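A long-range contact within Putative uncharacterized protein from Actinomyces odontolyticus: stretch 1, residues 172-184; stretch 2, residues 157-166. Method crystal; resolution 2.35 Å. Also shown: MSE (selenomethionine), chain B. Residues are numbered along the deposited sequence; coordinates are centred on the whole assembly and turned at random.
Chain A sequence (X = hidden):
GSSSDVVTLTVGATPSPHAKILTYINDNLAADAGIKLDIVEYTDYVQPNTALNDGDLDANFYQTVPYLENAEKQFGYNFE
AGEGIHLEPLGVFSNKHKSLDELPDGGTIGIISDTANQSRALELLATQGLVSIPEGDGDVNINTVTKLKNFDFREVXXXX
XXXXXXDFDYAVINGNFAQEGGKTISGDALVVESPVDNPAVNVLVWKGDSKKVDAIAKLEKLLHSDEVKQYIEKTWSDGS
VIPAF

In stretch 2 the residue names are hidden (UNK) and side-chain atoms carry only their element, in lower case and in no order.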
# COMPACT_ATOMS: atom_id res chain seq x y z
N VAL A 172 10.42 6.39 5.73
CA VAL A 172 10.04 5.29 4.81
C VAL A 172 8.54 5.38 4.53
O VAL A 172 7.75 5.42 5.45
CB VAL A 172 10.44 3.88 5.35
CG1 VAL A 172 10.25 2.82 4.26
CG2 VAL A 172 11.92 3.91 5.86
N ILE A 173 8.15 5.41 3.25
CA ILE A 173 6.81 5.81 2.89
C ILE A 173 6.22 4.94 1.77
O ILE A 173 6.70 4.96 0.65
CB ILE A 173 6.73 7.28 2.43
CG1 ILE A 173 7.49 8.24 3.36
CG2 ILE A 173 5.26 7.69 2.28
CD1 ILE A 173 7.22 9.74 3.08
N ASN A 174 5.09 4.25 2.06
CA ASN A 174 4.34 3.48 1.09
C ASN A 174 3.88 4.35 -0.06
O ASN A 174 3.51 5.56 0.13
CB ASN A 174 3.12 2.82 1.76
CG ASN A 174 3.50 1.84 2.88
OD1 ASN A 174 3.90 2.24 3.99
ND2 ASN A 174 3.37 0.57 2.60
N GLY A 175 3.83 3.75 -1.24
CA GLY A 175 3.40 4.46 -2.47
C GLY A 175 2.16 5.33 -2.38
O GLY A 175 2.22 6.50 -2.73
N ASN A 176 1.04 4.78 -1.89
CA ASN A 176 -0.20 5.52 -1.76
C ASN A 176 -0.02 6.83 -1.03
O ASN A 176 -0.62 7.79 -1.43
CB ASN A 176 -1.35 4.71 -1.10
CG ASN A 176 -1.09 4.37 0.36
OD1 ASN A 176 -0.24 3.52 0.67
ND2 ASN A 176 -1.81 5.02 1.26
N PHE A 177 0.82 6.85 0.02
CA PHE A 177 1.11 8.06 0.82
C PHE A 177 2.05 9.04 0.06
O PHE A 177 1.85 10.27 0.08
CB PHE A 177 1.68 7.72 2.24
CG PHE A 177 0.71 7.00 3.14
CD1 PHE A 177 -0.56 7.56 3.39
CD2 PHE A 177 1.07 5.78 3.76
CE1 PHE A 177 -1.48 6.88 4.19
CE2 PHE A 177 0.17 5.13 4.57
CZ PHE A 177 -1.12 5.67 4.79
N ALA A 178 3.06 8.48 -0.62
CA ALA A 178 3.98 9.24 -1.45
C ALA A 178 3.14 9.93 -2.53
O ALA A 178 3.39 11.07 -2.82
CB ALA A 178 5.06 8.34 -2.09
N GLN A 179 2.15 9.23 -3.08
CA GLN A 179 1.28 9.76 -4.13
C GLN A 179 0.51 10.97 -3.62
O GLN A 179 0.50 12.01 -4.28
CB GLN A 179 0.32 8.71 -4.64
CG GLN A 179 0.90 7.57 -5.49
CD GLN A 179 1.03 7.92 -6.96
OE1 GLN A 179 0.02 8.12 -7.65
NE2 GLN A 179 2.27 8.08 -7.42
N GLU A 180 -0.15 10.84 -2.47
CA GLU A 180 -0.86 11.93 -1.84
C GLU A 180 0.06 13.12 -1.67
O GLU A 180 -0.37 14.21 -1.89
CB GLU A 180 -1.40 11.54 -0.47
CG GLU A 180 -2.75 10.83 -0.46
CD GLU A 180 -3.78 11.60 -1.23
OE1 GLU A 180 -4.14 12.73 -0.81
OE2 GLU A 180 -4.17 11.08 -2.30
N GLY A 181 1.34 12.91 -1.31
CA GLY A 181 2.30 14.00 -1.10
C GLY A 181 3.00 14.62 -2.30
O GLY A 181 3.96 15.41 -2.13
N GLY A 182 2.55 14.29 -3.52
CA GLY A 182 3.14 14.82 -4.74
C GLY A 182 4.48 14.17 -5.05
O GLY A 182 5.29 14.71 -5.76
N LYS A 183 4.74 13.00 -4.51
CA LYS A 183 6.03 12.38 -4.70
C LYS A 183 5.95 11.17 -5.65
O LYS A 183 4.90 10.56 -5.81
CB LYS A 183 6.60 12.02 -3.33
CG LYS A 183 6.72 13.28 -2.48
CD LYS A 183 7.52 13.05 -1.22
CE LYS A 183 7.65 14.35 -0.45
NZ LYS A 183 7.60 15.49 -1.37
N THR A 184 7.04 10.85 -6.32
CA THR A 184 7.09 9.68 -7.17
C THR A 184 8.38 8.88 -6.87
O THR A 184 9.29 9.40 -6.27
CB THR A 184 7.04 10.12 -8.65
OG1 THR A 184 8.30 10.70 -8.98
CG2 THR A 184 5.85 11.13 -8.96
N UNK A 157 2.19 7.81 12.32
CA UNK A 157 1.03 7.16 11.72
C UNK A 157 1.13 7.39 10.23
O UNK A 157 1.67 8.37 9.80
c UNK A 157 -1.96 7.76 14.22
o UNK A 157 -2.64 7.13 15.06
c UNK A 157 -0.29 7.72 12.29
o UNK A 157 -2.27 8.90 13.83
c UNK A 157 -0.70 7.10 13.63
N UNK A 158 0.62 6.45 9.44
CA UNK A 158 0.78 6.49 8.00
C UNK A 158 0.50 7.79 7.28
O UNK A 158 1.28 8.20 6.44
N UNK A 159 -0.63 8.45 7.57
CA UNK A 159 -0.92 9.68 6.82
C UNK A 159 -0.04 10.86 7.25
O UNK A 159 -0.11 11.91 6.62
c UNK A 159 -1.83 7.92 8.25
c UNK A 159 -2.95 8.70 7.63
c UNK A 159 -2.40 9.97 7.13
N UNK A 160 0.75 10.70 8.31
CA UNK A 160 1.66 11.73 8.83
C UNK A 160 3.10 11.55 8.27
O UNK A 160 4.00 12.36 8.53
n UNK A 160 -1.27 13.47 9.82
c UNK A 160 -0.11 13.45 10.48
c UNK A 160 0.35 12.11 11.02
c UNK A 160 1.66 11.67 10.38
o UNK A 160 0.58 14.47 10.61
N UNK A 161 3.31 10.47 7.51
CA UNK A 161 4.64 10.15 6.96
C UNK A 161 5.27 11.28 6.09
O UNK A 161 6.41 11.68 6.34
c UNK A 161 4.70 7.59 7.10
c UNK A 161 4.26 6.38 6.30
c UNK A 161 4.62 8.82 6.19
c UNK A 161 6.06 7.39 7.72
N UNK A 162 4.55 11.73 5.05
CA UNK A 162 5.03 12.82 4.19
C UNK A 162 5.27 14.08 4.99
O UNK A 162 6.34 14.64 4.89
c UNK A 162 3.97 11.96 2.13
c UNK A 162 4.52 14.41 2.24
c UNK A 162 4.07 13.14 3.03
N UNK A 163 4.32 14.52 5.81
CA UNK A 163 4.55 15.63 6.78
C UNK A 163 5.82 15.44 7.68
O UNK A 163 6.48 16.42 7.99
n UNK A 163 3.47 19.55 8.89
c UNK A 163 3.69 18.33 8.06
n UNK A 163 4.04 21.32 10.29
c UNK A 163 3.33 16.99 8.70
n UNK A 163 5.65 19.80 9.74
c UNK A 163 4.39 20.21 9.62
c UNK A 163 3.28 15.87 7.65
N UNK A 164 6.17 14.20 8.04
CA UNK A 164 7.30 13.95 8.94
C UNK A 164 8.63 14.28 8.28
O UNK A 164 9.61 14.47 8.97
c UNK A 164 7.31 12.53 9.50
o UNK A 164 7.75 11.58 8.54
N UNK A 165 8.66 14.33 6.95
CA UNK A 165 9.84 14.79 6.19
C UNK A 165 10.28 16.23 6.54
O UNK A 165 11.46 16.56 6.40
c UNK A 165 10.50 12.26 4.35
c UNK A 165 9.33 13.19 4.10
c UNK A 165 8.95 13.24 2.63
c UNK A 165 9.60 14.61 4.67
N UNK A 166 9.37 17.08 7.04
CA UNK A 166 9.76 18.41 7.58
C UNK A 166 10.58 18.29 8.90
O UNK A 166 11.37 19.15 9.20
c UNK A 166 7.62 19.46 6.65
o UNK A 166 8.07 19.21 5.51
o UNK A 166 6.44 19.85 6.85
c UNK A 166 8.52 19.29 7.86
N MSE B . -0.83 0.76 -1.08
CA MSE B . 0.09 0.24 -0.04
C MSE B . 1.27 -0.52 -0.62
O MSE B . 1.12 -1.20 -1.67
OXT MSE B . 2.34 -0.44 0.00
CB MSE B . -0.64 -0.67 0.90
CG MSE B . 0.20 -1.17 2.11
SE MSE B . -0.84 -2.34 3.22
CE MSE B . -2.44 -1.23 3.68

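Position 157 carries three side-chain carbons in an unbranched chain, the third bearing two oxygens. It points away from stretch 1 and touches nothing there. The residue is Glu 157.

Position 158 has no side-chain atoms. Its backbone lies over one face of the Phe 177 ring. Its CA is 4.1 Å from the ring centroid, an off-centre CH-pi contact, and its O is 3.6 Å from Phe 177 CG. A CB built here would clash with Phe 177 CZ, at 2.8 Å. The residue is Gly 158.

Position 159 has three carbons that close a ring onto the backbone N. This N sits over the same face of Phe 177, 3.8 Å from Phe 177 CE1. The residue is Pro 159. Its CG is 4.2 Å from Phe 177 CE1.

Position 160 has three carbons, the third carrying one oxygen and one nitrogen. It is an amide that points away into solvent. The residue is Gln 160.

Position 161 has four carbons, forked at the second. Its CB is 4.1 Å from Ile 173 CG1. The residue is Leu 161. Its CD2 lies 3.4 Å from Val 172 O, and its CD1 lies 4.1 Å from Phe 177 CD2.

Position 162 has three carbons, forked at the first. One branch packs against Phe 177 O. The residue is Val 162, and its CG2 is 3.4 Å from Phe 177 O. CG2 is also 4.0 Å from Ile 173 CD1, and CG1 is 4.0 Å from Gly 181 CA. A CB on Gly 181 would clash with Val 162 CG1.

Position 163 has three carbons, a nitrogen, then a carbon carrying two more nitrogens. This guanidinium arm points away. The residue is Arg 163.

Position 164 has one carbon and one oxygen. The residue is Ser 164, and its OG donates a hydrogen bond to Leu 161 O at 2.6 Å.

Position 165 has four carbons, forked at the second, reaching Ile 173 and Lys 183. The residue is Leu 165. Its CD1 is 3.9 Å from Ile 173 CD1 and 3.5 Å from Lys 183 CE.

Position 166 has two carbons, the second carrying two oxygens. The residue is Asp 166, out of reach of stretch 1. Its OD2 forms a salt bridge with Arg 163 NH1 at 3.0 Å.

The contact works by packing, with no hydrogen bonds across it. Ile 173 and Phe 177 meet the aliphatic side chains, and 471 Å² is buried in total.

Stretch 2 (157-166) EGPQLVRSLD
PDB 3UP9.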